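HTH-type transcriptional regulator LysG (Mycobacterium tuberculosis, PDB 3ISP) probably activates expression of the exporter LysE and represses its own expression, binding DNA as a homodimer of the LysR family. Local coordinates at residues Leu11-Ala16 and Ser38-Ser43; Ala15-Leu20 and Asp24-Arg29; Thr75-Ser80 and Gln269-Asp274; Asp123-Asp128 and Ala133-Glu138. All coordinates share one frame; numbering follows the deposited sequence.

Overall arrangement
Contacts 1 and 2 lie in the N-terminal DNA-binding domain. Both use helix 9-20, and they touch where I41 packs on V17. Contact 1 is buried, while contact 2 runs from a buried alanine pair out to an exposed arginine. Contact 3 is also buried, and it joins helix 66-82 to the end of strand 255-271 in the regulatory domain. Contact 4 is a surface contact within that domain. It meets contact 3 where L136 packs on Q269. In none of the four does a hydrogen bond link the two segments. Contact 1 sets one alanine against an arginine stem and an isoleucine; contact 2 pairs alanines at its inner end. Contact 3 uses leucines and a tryptophan. In contact 4 a leucine meets charged side chains.

Contact 1 of 4, residues Leu11-Ala16 and Ser38-Ser43; sequences LAALAA and SQRIKS
A13 faces helix 34-48 and packs against two neighbouring residues on it, R40 and I41. R40 runs past the A13 methyl. Its CG is anti to the backbone N (chi1 -164°), and this lays the first part of the chain beside helix 9-20. R40 CB is 4.0 Å from A13 CB. R40 CG is the nearest atom of the chain, 3.8 Å from A13 CB. R40 CD is still at 3.9 Å from A13 CB. The chain then bends at chi3 (-58°). NE and the guanidinium pass beyond the methyl and make no contact with 11-16. The arginine thus gives this contact its aliphatic part alone. I41 fills the next position. Its CG1 lies 4.1 Å from A13 CB and 4.0 Å from L14 N. Its CD1 ends 4.2 Å from L14 CA, over the helix backbone. I41 also touches V17 of helix 9-20 and F23 of helix 23-27. The axes of the two segments come within 8.6 Å and cross steeply, at -108°. The side chains of L11 and L14 also touch helix 66-82. Segment 38-43 overlaps the predicted DNA-binding motif. Helix 34-48 corresponds to the recognition helix in relatives, and its packing on helix 9-20 is typical of the winged helix-turn-helix domain of LysR regulators.

Contact 2 of 4, residues Ala15-Leu20 and Asp24-Arg29; sequences AAVVEL and DAAAER
A16 and A26 meet methyl to methyl at the tight part of this contact. A16 CB and A26 CB are 3.6 Å apart. The A26 methyl also sits against the backbone between A16 and V17, with its CB 3.6 Å from A16 C. V17 closes the inner side. Its CG2 is anti to the carbonyl carbon and lies 3.8 Å from A26 CB. Two alanines let the backbones come close, and the CA atoms of V17 and A26 are 5.2 Å apart. V17 and A27 also pack on V37 of helix 34-48.

The outer side is looser. L20 CD2 is 4.3 Å from A25 CB. The same methyl then meets R29, whose side chain crosses that of L20 at about a right angle. L20 CD2 is 3.8 Å from R29 CG and stands 3.7 Å above the guanidinium plane, over its centre. L20 CD1 lies near R29 NH2. This is apolar cover of one flat face, and R29 itself is exposed to solvent. Helix 23-27, only weakly bonded here, opens the predicted DNA-binding motif. Its packing on helix 9-20 belongs to the three-helix core of a helix-turn-helix domain.

Contact 3 of 4, residues Thr75-Ser80 and Gln269-Asp274; sequences TALLES and QCWKLD
L77 comes at the six-membered ring of W271 from the edge, in the plane of the indole. The touching branch is CD2, 3.6 Å from W271 CZ3 and 3.8 Å from W271 CE3. L77 CB is also near, 4.0 Å from W271 CZ3. The two side chains are set at an oblique angle. L77 CG is anti to the backbone N (chi1 171°), which sends the leucine out from the helix toward the ring edge. A73 and Q74, one turn back on the same helix, also touch W271.

L78 is turned differently. Its CB points along the flank of the helix, and CG lies beside the backbone N (chi1 -80°), which swings the branched end round to 269-274. L78 CG lies 4.3 Å from L273 CD2. Its CD2 lies against the carbonyl oxygen of D274, a methyl-to-oxygen contact and not a hydrogen bond. L77 also touches I277 and I278 of helix 276-288. L78 meets L78 of the second subunit, and T75 likewise meets its own copy there. Helix 66-82 therefore packs on its own regulatory domain and on the dimer partner, as expected of the linker helix of LysR-type regulators.

Contact 4 of 4, residues Asp123-Asp128 and Ala133-Glu138; sequences DVRIED and ARLLRE
E127 bends its aliphatic part over the end of L135. E127 CG is 3.6 Å from L135 CD1. Its carboxylate follows, with OE2 4.0 Å from L135 CD1. The glutamate has CG beside the backbone N (chi1 -52°) and bends again at chi2 (-63°). The folded chain crosses the leucine at about a right angle. L135 also has its CG beside the backbone N, and CD1 is the branch that reaches the strand. R125 touches the same methyl weakly, with CG 4.4 Å from L135 CD1. V140 lies against both R125 and L135.

Strand 120-126, helix 129-137 and strand 143-146 form a beta-alpha-beta crossover of the LysR substrate-binding domain, and this contact packs its helix on its first strand. D128 joins the two as N-cap. Its OD1 accepts from H131 N.

The guanidinium of R125 is occupied by D123. It grips the carboxylate side-on, with R125 NH2 2.9 Å from D123 OD2 and R125 NE 3.1 Å from D123 OD1. Both oxygens lie near the guanidinium plane. D123 OD2 is also bonded to T98 OG1, so the carboxylate is fixed from a second side chain. R134, on the helix, and E138, just past its end, pair by charge alone. R134 NE is 3.0 Å from E138 OE2, but the oxygen lies well out of the guanidinium plane.

Contact 1 of 4, residues Leu11-Ala16 and Ser38-Ser43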
loop_
_atom_site.group_PDB
_atom_site.type_symbol
_atom_site.label_atom_id
_atom_site.label_comp_id
_atom_site.label_asym_id
_atom_site.label_seq_id
_atom_site.Cartn_x
_atom_site.Cartn_y
_atom_site.Cartn_z
ATOM N N LEU A 11 -21.961 -6.332 -18.994
ATOM C CA LEU A 11 -20.771 -5.502 -18.870
ATOM C C LEU A 11 -21.195 -4.081 -18.595
ATOM O O LEU A 11 -20.641 -3.406 -17.724
ATOM C CB LEU A 11 -19.967 -5.523 -20.162
ATOM C CG LEU A 11 -19.519 -6.900 -20.632
ATOM C CD1 LEU A 11 -19.165 -6.884 -22.108
ATOM C CD2 LEU A 11 -18.345 -7.366 -19.794
ATOM N N ALA A 12 -22.180 -3.623 -19.355
ATOM C CA ALA A 12 -22.685 -2.275 -19.180
ATOM C C ALA A 12 -22.939 -2.049 -17.702
ATOM O O ALA A 12 -22.495 -1.060 -17.131
ATOM C CB ALA A 12 -23.963 -2.088 -19.978
ATOM N N ALA A 13 -23.646 -2.994 -17.090
ATOM C CA ALA A 13 -23.990 -2.930 -15.676
ATOM C C ALA A 13 -22.746 -2.788 -14.804
ATOM O O ALA A 13 -22.665 -1.896 -13.952
ATOM C CB ALA A 13 -24.767 -4.169 -15.279
ATOM N N LEU A 14 -21.790 -3.686 -15.021
ATOM C CA LEU A 14 -20.527 -3.672 -14.308
ATOM C C LEU A 14 -19.893 -2.293 -14.378
ATOM O O LEU A 14 -19.776 -1.584 -13.372
ATOM C CB LEU A 14 -19.584 -4.684 -14.951
ATOM C CG LEU A 14 -18.293 -4.946 -14.193
ATOM C CD1 LEU A 14 -18.631 -5.270 -12.763
ATOM C CD2 LEU A 14 -17.523 -6.074 -14.822
ATOM N N ALA A 15 -19.492 -1.929 -15.594
ATOM C CA ALA A 15 -18.753 -0.701 -15.866
ATOM C C ALA A 15 -19.427 0.499 -15.239
ATOM O O ALA A 15 -18.759 1.413 -14.746
ATOM C CB ALA A 15 -18.594 -0.498 -17.371
ATOM N N ALA A 16 -20.756 0.486 -15.254
ATOM C CA ALA A 16 -21.538 1.567 -14.679
ATOM C C ALA A 16 -21.429 1.534 -13.163
ATOM O O ALA A 16 -21.222 2.561 -12.526
ATOM C CB ALA A 16 -22.980 1.463 -15.112
ATOM N N SER A 38 -28.510 -5.850 -10.176
ATOM C CA SER A 38 -27.994 -6.900 -9.310
ATOM C C SER A 38 -27.957 -8.253 -10.011
ATOM O O SER A 38 -26.945 -8.950 -9.960
ATOM C CB SER A 38 -28.808 -6.989 -8.023
ATOM O OG SER A 38 -28.592 -5.852 -7.207
ATOM N N GLN A 39 -29.054 -8.627 -10.662
ATOM C CA GLN A 39 -29.100 -9.906 -11.362
ATOM C C GLN A 39 -28.201 -9.847 -12.567
ATOM O O GLN A 39 -27.673 -10.863 -13.014
ATOM C CB GLN A 39 -30.516 -10.232 -11.835
ATOM C CG GLN A 39 -31.441 -10.750 -10.763
ATOM C CD GLN A 39 -32.893 -10.553 -11.130
ATOM O OE1 GLN A 39 -33.685 -10.069 -10.321
ATOM N NE2 GLN A 39 -33.247 -10.905 -12.364
ATOM N N ARG A 40 -28.046 -8.651 -13.116
ATOM C CA ARG A 40 -27.257 -8.501 -14.323
ATOM C C ARG A 40 -25.792 -8.758 -14.010
ATOM O O ARG A 40 -25.124 -9.525 -14.707
ATOM C CB ARG A 40 -27.452 -7.119 -14.926
ATOM C CG ARG A 40 -26.984 -7.024 -16.354
ATOM C CD ARG A 40 -27.718 -5.909 -17.063
ATOM N NE ARG A 40 -29.164 -6.110 -17.044
ATOM C CZ ARG A 40 -30.036 -5.242 -17.543
ATOM N NH1 ARG A 40 -29.602 -4.114 -18.096
ATOM N NH2 ARG A 40 -31.339 -5.501 -17.490
ATOM N N ILE A 41 -25.306 -8.127 -12.944
ATOM C CA ILE A 41 -23.964 -8.387 -12.450
ATOM C C ILE A 41 -23.815 -9.830 -11.944
ATOM O O ILE A 41 -22.827 -10.494 -12.240
ATOM C CB ILE A 41 -23.570 -7.362 -11.377
ATOM C CG1 ILE A 41 -23.185 -6.048 -12.050
ATOM C CG2 ILE A 41 -22.417 -7.865 -10.542
ATOM C CD1 ILE A 41 -22.809 -4.974 -11.085
ATOM N N LYS A 42 -24.813 -10.304 -11.206
ATOM C CA LYS A 42 -24.884 -11.691 -10.762
ATOM C C LYS A 42 -24.810 -12.711 -11.897
ATOM O O LYS A 42 -24.089 -13.708 -11.808
ATOM C CB LYS A 42 -26.176 -11.926 -9.989
ATOM C CG LYS A 42 -25.988 -12.213 -8.508
ATOM C CD LYS A 42 -25.214 -13.503 -8.296
ATOM C CE LYS A 42 -24.981 -13.767 -6.819
ATOM N NZ LYS A 42 -23.703 -14.510 -6.565
ATOM N N SER A 43 -25.574 -12.482 -12.959
ATOM C CA SER A 43 -25.640 -13.448 -14.050
ATOM C C SER A 43 -24.286 -13.484 -14.735
ATOM O O SER A 43 -23.843 -14.523 -15.236
ATOM C CB SER A 43 -26.746 -13.073 -15.043
ATOM O OG SER A 43 -27.308 -14.233 -15.637
#

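Contact 2 of 4, residues Ala15-Leu20 and Asp24-Arg29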
loop_
_atom_site.group_PDB
_atom_site.type_symbol
_atom_site.label_atom_id
_atom_site.label_comp_id
_atom_site.label_asym_id
_atom_site.label_seq_id
_atom_site.Cartn_x
_atom_site.Cartn_y
_atom_site.Cartn_z
ATOM N N ALA A 15 -19.492 -1.929 -15.594
ATOM C CA ALA A 15 -18.753 -0.701 -15.866
ATOM C C ALA A 15 -19.427 0.499 -15.239
ATOM O O ALA A 15 -18.759 1.413 -14.746
ATOM C CB ALA A 15 -18.594 -0.498 -17.371
ATOM N N ALA A 16 -20.756 0.486 -15.254
ATOM C CA ALA A 16 -21.538 1.567 -14.679
ATOM C C ALA A 16 -21.429 1.534 -13.163
ATOM O O ALA A 16 -21.222 2.561 -12.526
ATOM C CB ALA A 16 -22.980 1.463 -15.112
ATOM N N VAL A 17 -21.547 0.343 -12.592
ATOM C CA VAL A 17 -21.496 0.194 -11.148
ATOM C C VAL A 17 -20.117 0.531 -10.589
ATOM O O VAL A 17 -20.004 1.010 -9.464
ATOM C CB VAL A 17 -21.908 -1.223 -10.715
ATOM C CG1 VAL A 17 -21.643 -1.431 -9.235
ATOM C CG2 VAL A 17 -23.371 -1.453 -11.016
ATOM N N VAL A 18 -19.069 0.296 -11.370
ATOM C CA VAL A 18 -17.724 0.599 -10.897
ATOM C C VAL A 18 -17.339 2.059 -11.110
ATOM O O VAL A 18 -16.815 2.709 -10.208
ATOM C CB VAL A 18 -16.672 -0.305 -11.540
ATOM C CG1 VAL A 18 -15.312 0.349 -11.472
ATOM C CG2 VAL A 18 -16.664 -1.663 -10.848
ATOM N N GLU A 19 -17.601 2.576 -12.303
ATOM C CA GLU A 19 -17.285 3.968 -12.603
ATOM C C GLU A 19 -18.106 4.939 -11.742
ATOM O O GLU A 19 -17.715 6.090 -11.553
ATOM C CB GLU A 19 -17.506 4.245 -14.093
ATOM C CG GLU A 19 -16.878 5.538 -14.601
ATOM C CD GLU A 19 -16.829 5.605 -16.121
ATOM O OE1 GLU A 19 -17.035 4.556 -16.777
ATOM O OE2 GLU A 19 -16.579 6.707 -16.659
ATOM N N LEU A 20 -19.233 4.467 -11.215
ATOM C CA LEU A 20 -20.135 5.320 -10.443
ATOM C C LEU A 20 -20.179 4.989 -8.958
ATOM O O LEU A 20 -20.763 5.741 -8.177
ATOM C CB LEU A 20 -21.556 5.259 -11.011
ATOM C CG LEU A 20 -22.034 6.415 -11.895
ATOM C CD1 LEU A 20 -20.975 6.809 -12.914
ATOM C CD2 LEU A 20 -23.344 6.054 -12.579
ATOM N N ASP A 24 -27.452 1.643 -6.914
ATOM C CA ASP A 24 -28.591 2.527 -7.150
ATOM C C ASP A 24 -28.268 3.578 -8.206
ATOM O O ASP A 24 -29.074 3.841 -9.105
ATOM C CB ASP A 24 -29.027 3.209 -5.849
ATOM C CG ASP A 24 -29.991 2.359 -5.035
ATOM O OD1 ASP A 24 -30.399 1.282 -5.524
ATOM O OD2 ASP A 24 -30.341 2.775 -3.908
ATOM N N ALA A 25 -27.089 4.181 -8.090
ATOM C CA ALA A 25 -26.663 5.182 -9.055
ATOM C C ALA A 25 -26.727 4.603 -10.459
ATOM O O ALA A 25 -27.453 5.105 -11.312
ATOM C CB ALA A 25 -25.263 5.675 -8.737
ATOM N N ALA A 26 -25.984 3.528 -10.688
ATOM C CA ALA A 26 -25.879 2.944 -12.020
ATOM C C ALA A 26 -27.211 2.407 -12.528
ATOM O O ALA A 26 -27.336 2.056 -13.702
ATOM C CB ALA A 26 -24.829 1.855 -12.037
ATOM N N ALA A 27 -28.201 2.339 -11.640
ATOM C CA ALA A 27 -29.548 1.923 -12.022
ATOM C C ALA A 27 -30.304 3.101 -12.635
ATOM O O ALA A 27 -30.911 2.981 -13.704
ATOM C CB ALA A 27 -30.304 1.362 -10.818
ATOM N N GLU A 28 -30.259 4.240 -11.948
ATOM C CA GLU A 28 -30.841 5.469 -12.464
ATOM C C GLU A 28 -29.866 6.078 -13.470
ATOM O O GLU A 28 -29.662 7.295 -13.504
ATOM C CB GLU A 28 -31.117 6.449 -11.323
ATOM C CG GLU A 28 -32.110 7.546 -11.666
ATOM C CD GLU A 28 -31.989 8.759 -10.753
ATOM O OE1 GLU A 28 -30.861 9.062 -10.302
ATOM O OE2 GLU A 28 -33.022 9.418 -10.492
ATOM N N ARG A 29 -29.256 5.216 -14.281
ATOM C CA ARG A 29 -28.285 5.643 -15.278
ATOM C C ARG A 29 -28.403 4.761 -16.509
ATOM O O ARG A 29 -27.852 5.066 -17.566
ATOM C CB ARG A 29 -26.873 5.540 -14.711
ATOM C CG ARG A 29 -25.887 6.533 -15.301
ATOM C CD ARG A 29 -26.183 7.958 -14.838
ATOM N NE ARG A 29 -24.984 8.782 -14.655
ATOM C CZ ARG A 29 -23.837 8.639 -15.320
ATOM N NH1 ARG A 29 -23.702 7.707 -16.255
ATOM N NH2 ARG A 29 -22.820 9.449 -15.054
#

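Contact 3 of 4, residues Thr75-Ser80 and Gln269-Asp274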
loop_
_atom_site.group_PDB
_atom_site.type_symbol
_atom_site.label_atom_id
_atom_site.label_comp_id
_atom_site.label_asym_id
_atom_site.label_seq_id
_atom_site.Cartn_x
_atom_site.Cartn_y
_atom_site.Cartn_z
ATOM N N THR A 75 -15.656 -2.541 -26.113
ATOM C CA THR A 75 -16.917 -2.865 -26.761
ATOM C C THR A 75 -17.738 -1.613 -27.036
ATOM O O THR A 75 -18.350 -1.477 -28.096
ATOM C CB THR A 75 -17.730 -3.843 -25.898
ATOM O OG1 THR A 75 -17.324 -5.184 -26.199
ATOM C CG2 THR A 75 -19.214 -3.694 -26.164
ATOM N N ALA A 76 -17.744 -0.700 -26.073
ATOM C CA ALA A 76 -18.490 0.546 -26.193
ATOM C C ALA A 76 -17.957 1.427 -27.321
ATOM O O ALA A 76 -18.719 2.165 -27.953
ATOM C CB ALA A 76 -18.459 1.304 -24.871
ATOM N N LEU A 77 -16.648 1.359 -27.562
ATOM C CA LEU A 77 -16.035 2.139 -28.631
ATOM C C LEU A 77 -16.245 1.442 -29.964
ATOM O O LEU A 77 -16.606 2.074 -30.957
ATOM C CB LEU A 77 -14.543 2.349 -28.385
ATOM C CG LEU A 77 -13.791 2.970 -29.561
ATOM C CD1 LEU A 77 -14.159 4.433 -29.747
ATOM C CD2 LEU A 77 -12.316 2.829 -29.345
ATOM N N LEU A 78 -16.019 0.131 -29.974
ATOM C CA LEU A 78 -16.284 -0.687 -31.149
ATOM C C LEU A 78 -17.713 -0.485 -31.607
ATOM O O LEU A 78 -17.985 -0.310 -32.791
ATOM C CB LEU A 78 -16.049 -2.160 -30.837
ATOM C CG LEU A 78 -14.584 -2.586 -30.868
ATOM C CD1 LEU A 78 -14.457 -4.094 -30.711
ATOM C CD2 LEU A 78 -13.949 -2.116 -32.158
ATOM N N GLU A 79 -18.627 -0.497 -30.650
ATOM C CA GLU A 79 -20.036 -0.334 -30.961
ATOM C C GLU A 79 -20.364 1.030 -31.579
ATOM O O GLU A 79 -21.036 1.096 -32.601
ATOM C CB GLU A 79 -20.876 -0.573 -29.714
ATOM C CG GLU A 79 -22.328 -0.186 -29.866
ATOM C CD GLU A 79 -23.084 -0.361 -28.571
ATOM O OE1 GLU A 79 -23.209 -1.518 -28.106
ATOM O OE2 GLU A 79 -23.532 0.663 -28.011
ATOM N N SER A 80 -19.881 2.114 -30.977
ATOM C CA SER A 80 -20.253 3.441 -31.462
ATOM C C SER A 80 -19.591 3.782 -32.799
ATOM O O SER A 80 -20.053 4.657 -33.527
ATOM C CB SER A 80 -20.051 4.536 -30.389
ATOM O OG SER A 80 -18.697 4.923 -30.227
ATOM N N GLN A 269 1.388 2.516 -26.179
ATOM C CA GLN A 269 0.519 1.354 -26.006
ATOM C C GLN A 269 -0.958 1.736 -26.147
ATOM O O GLN A 269 -1.417 2.683 -25.506
ATOM C CB GLN A 269 0.761 0.689 -24.649
ATOM C CG GLN A 269 2.134 0.085 -24.542
ATOM C CD GLN A 269 2.230 -1.061 -23.554
ATOM O OE1 GLN A 269 1.340 -1.905 -23.465
ATOM N NE2 GLN A 269 3.339 -1.119 -22.835
ATOM N N CYS A 270 -1.694 1.001 -26.982
ATOM C CA CYS A 270 -3.127 1.240 -27.153
ATOM C C CYS A 270 -3.925 -0.051 -27.351
ATOM O O CYS A 270 -3.361 -1.105 -27.657
ATOM C CB CYS A 270 -3.381 2.193 -28.318
ATOM S SG CYS A 270 -2.915 1.556 -29.940
ATOM N N TRP A 271 -5.243 0.047 -27.175
ATOM C CA TRP A 271 -6.142 -1.096 -27.342
ATOM C C TRP A 271 -5.867 -1.875 -28.612
ATOM O O TRP A 271 -5.985 -1.338 -29.712
ATOM C CB TRP A 271 -7.602 -0.653 -27.372
ATOM C CG TRP A 271 -8.142 -0.254 -26.042
ATOM C CD1 TRP A 271 -7.611 -0.544 -24.820
ATOM C CD2 TRP A 271 -9.339 0.487 -25.797
ATOM N NE1 TRP A 271 -8.397 -0.009 -23.831
ATOM C CE2 TRP A 271 -9.465 0.628 -24.405
ATOM C CE3 TRP A 271 -10.311 1.054 -26.622
ATOM C CZ2 TRP A 271 -10.529 1.314 -23.816
ATOM C CZ3 TRP A 271 -11.367 1.742 -26.035
ATOM C CH2 TRP A 271 -11.464 1.866 -24.647
ATOM N N LYS A 272 -5.506 -3.143 -28.450
ATOM C CA LYS A 272 -5.391 -4.056 -29.578
ATOM C C LYS A 272 -6.780 -4.418 -30.105
ATOM O O LYS A 272 -7.490 -5.231 -29.516
ATOM C CB LYS A 272 -4.635 -5.318 -29.167
ATOM C CG LYS A 272 -4.415 -6.316 -30.292
ATOM C CD LYS A 272 -3.413 -7.396 -29.876
ATOM C CE LYS A 272 -3.824 -8.067 -28.571
ATOM N NZ LYS A 272 -2.665 -8.690 -27.876
ATOM N N LEU A 273 -7.154 -3.791 -31.210
ATOM C CA LEU A 273 -8.426 -4.024 -31.857
ATOM C C LEU A 273 -8.451 -3.172 -33.102
ATOM O O LEU A 273 -7.523 -2.416 -33.342
ATOM C CB LEU A 273 -9.590 -3.667 -30.936
ATOM C CG LEU A 273 -9.588 -2.303 -30.243
ATOM C CD1 LEU A 273 -9.815 -1.176 -31.235
ATOM C CD2 LEU A 273 -10.651 -2.271 -29.153
ATOM N N ASP A 274 -9.505 -3.300 -33.901
ATOM C CA ASP A 274 -9.678 -2.437 -35.067
ATOM C C ASP A 274 -10.491 -1.194 -34.718
ATOM O O ASP A 274 -11.539 -1.271 -34.075
ATOM C CB ASP A 274 -10.361 -3.195 -36.199
ATOM C CG ASP A 274 -9.438 -4.184 -36.867
ATOM O OD1 ASP A 274 -8.202 -4.042 -36.694
ATOM O OD2 ASP A 274 -9.952 -5.097 -37.559
#

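Contact 4 of 4, residues Asp123-Asp128 and Ala133-Glu138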
loop_
_atom_site.group_PDB
_atom_site.type_symbol
_atom_site.label_atom_id
_atom_site.label_comp_id
_atom_site.label_asym_id
_atom_site.label_seq_id
_atom_site.Cartn_x
_atom_site.Cartn_y
_atom_site.Cartn_z
ATOM N N ASP A 123 -9.611 13.529 -23.234
ATOM C CA ASP A 123 -9.445 13.456 -21.790
ATOM C C ASP A 123 -8.067 12.903 -21.484
ATOM O O ASP A 123 -7.844 11.693 -21.544
ATOM C CB ASP A 123 -10.522 12.578 -21.151
ATOM C CG ASP A 123 -10.212 12.222 -19.697
ATOM O OD1 ASP A 123 -9.630 13.066 -18.967
ATOM O OD2 ASP A 123 -10.565 11.090 -19.287
ATOM N N VAL A 124 -7.150 13.807 -21.158
ATOM C CA VAL A 124 -5.750 13.471 -20.964
ATOM C C VAL A 124 -5.401 13.374 -19.480
ATOM O O VAL A 124 -5.819 14.206 -18.679
ATOM C CB VAL A 124 -4.837 14.506 -21.660
ATOM C CG1 VAL A 124 -3.383 14.133 -21.493
ATOM C CG2 VAL A 124 -5.181 14.591 -23.128
ATOM N N ARG A 125 -4.649 12.339 -19.125
ATOM C CA ARG A 125 -4.241 12.106 -17.754
ATOM C C ARG A 125 -2.734 12.112 -17.719
ATOM O O ARG A 125 -2.093 11.461 -18.537
ATOM C CB ARG A 125 -4.691 10.723 -17.289
ATOM C CG ARG A 125 -6.096 10.329 -17.673
ATOM C CD ARG A 125 -7.089 11.172 -16.925
ATOM N NE ARG A 125 -8.457 10.759 -17.199
ATOM C CZ ARG A 125 -9.078 9.783 -16.551
ATOM N NH1 ARG A 125 -8.449 9.111 -15.599
ATOM N NH2 ARG A 125 -10.325 9.479 -16.866
ATOM N N ILE A 126 -2.157 12.826 -16.767
ATOM C CA ILE A 126 -0.719 12.776 -16.591
ATOM C C ILE A 126 -0.405 11.692 -15.590
ATOM O O ILE A 126 -0.656 11.848 -14.403
ATOM C CB ILE A 126 -0.159 14.095 -16.093
ATOM C CG1 ILE A 126 -0.509 15.211 -17.072
ATOM C CG2 ILE A 126 1.328 13.986 -15.938
ATOM C CD1 ILE A 126 0.102 15.036 -18.430
ATOM N N GLU A 127 0.145 10.590 -16.074
ATOM C CA GLU A 127 0.411 9.455 -15.222
ATOM C C GLU A 127 1.796 8.902 -15.509
ATOM O O GLU A 127 2.287 8.986 -16.634
ATOM C CB GLU A 127 -0.643 8.365 -15.447
ATOM C CG GLU A 127 -2.088 8.846 -15.333
ATOM C CD GLU A 127 -2.460 9.357 -13.940
ATOM O OE1 GLU A 127 -1.588 9.362 -13.037
ATOM O OE2 GLU A 127 -3.632 9.760 -13.753
ATOM N N ASP A 128 2.432 8.340 -14.490
ATOM C CA ASP A 128 3.713 7.694 -14.707
ATOM C C ASP A 128 3.504 6.306 -15.327
ATOM O O ASP A 128 2.394 5.960 -15.744
ATOM C CB ASP A 128 4.564 7.641 -13.419
ATOM C CG ASP A 128 3.908 6.837 -12.274
ATOM O OD1 ASP A 128 3.050 5.943 -12.507
ATOM O OD2 ASP A 128 4.288 7.100 -11.115
ATOM N N ALA A 133 -0.367 2.079 -16.897
ATOM C CA ALA A 133 -0.659 0.673 -17.170
ATOM C C ALA A 133 -1.962 0.234 -16.503
ATOM O O ALA A 133 -2.696 -0.588 -17.049
ATOM C CB ALA A 133 0.483 -0.206 -16.719
ATOM N N ARG A 134 -2.247 0.769 -15.317
ATOM C CA ARG A 134 -3.502 0.459 -14.634
ATOM C C ARG A 134 -4.701 0.934 -15.453
ATOM O O ARG A 134 -5.635 0.176 -15.708
ATOM C CB ARG A 134 -3.554 1.082 -13.235
ATOM C CG ARG A 134 -4.788 0.656 -12.433
ATOM C CD ARG A 134 -4.986 1.470 -11.160
ATOM N NE ARG A 134 -5.771 0.741 -10.159
ATOM C CZ ARG A 134 -6.474 1.315 -9.183
ATOM N NH1 ARG A 134 -6.514 2.639 -9.075
ATOM N NH2 ARG A 134 -7.152 0.565 -8.320
ATOM N N LEU A 135 -4.664 2.199 -15.857
ATOM C CA LEU A 135 -5.741 2.800 -16.629
ATOM C C LEU A 135 -5.948 2.090 -17.970
ATOM O O LEU A 135 -7.052 2.093 -18.524
ATOM C CB LEU A 135 -5.464 4.289 -16.841
ATOM C CG LEU A 135 -5.188 5.090 -15.567
ATOM C CD1 LEU A 135 -4.719 6.501 -15.889
ATOM C CD2 LEU A 135 -6.420 5.128 -14.679
ATOM N N LEU A 136 -4.892 1.489 -18.500
ATOM C CA LEU A 136 -5.039 0.692 -19.709
ATOM C C LEU A 136 -5.755 -0.618 -19.405
ATOM O O LEU A 136 -6.741 -0.949 -20.052
ATOM C CB LEU A 136 -3.689 0.413 -20.360
ATOM C CG LEU A 136 -3.051 1.568 -21.115
ATOM C CD1 LEU A 136 -1.881 1.043 -21.930
ATOM C CD2 LEU A 136 -4.073 2.237 -22.014
ATOM N N ARG A 137 -5.252 -1.363 -18.429
ATOM C CA ARG A 137 -5.907 -2.586 -18.004
ATOM C C ARG A 137 -7.383 -2.363 -17.711
ATOM O O ARG A 137 -8.223 -3.169 -18.101
ATOM C CB ARG A 137 -5.227 -3.158 -16.762
ATOM C CG ARG A 137 -4.004 -4.002 -17.060
ATOM C CD ARG A 137 -3.517 -4.732 -15.826
ATOM N NE ARG A 137 -3.425 -3.836 -14.675
ATOM C CZ ARG A 137 -2.339 -3.141 -14.346
ATOM N NH1 ARG A 137 -1.234 -3.233 -15.084
ATOM N NH2 ARG A 137 -2.361 -2.352 -13.278
ATOM N N GLU A 138 -7.697 -1.266 -17.033
ATOM C CA GLU A 138 -9.054 -1.018 -16.550
ATOM C C GLU A 138 -10.003 -0.407 -17.600
ATOM O O GLU A 138 -11.149 -0.049 -17.287
ATOM C CB GLU A 138 -9.016 -0.132 -15.289
ATOM C CG GLU A 138 -8.443 -0.809 -14.037
ATOM C CD GLU A 138 -8.538 0.066 -12.785
ATOM O OE1 GLU A 138 -9.021 1.218 -12.899
ATOM O OE2 GLU A 138 -8.128 -0.399 -11.690
#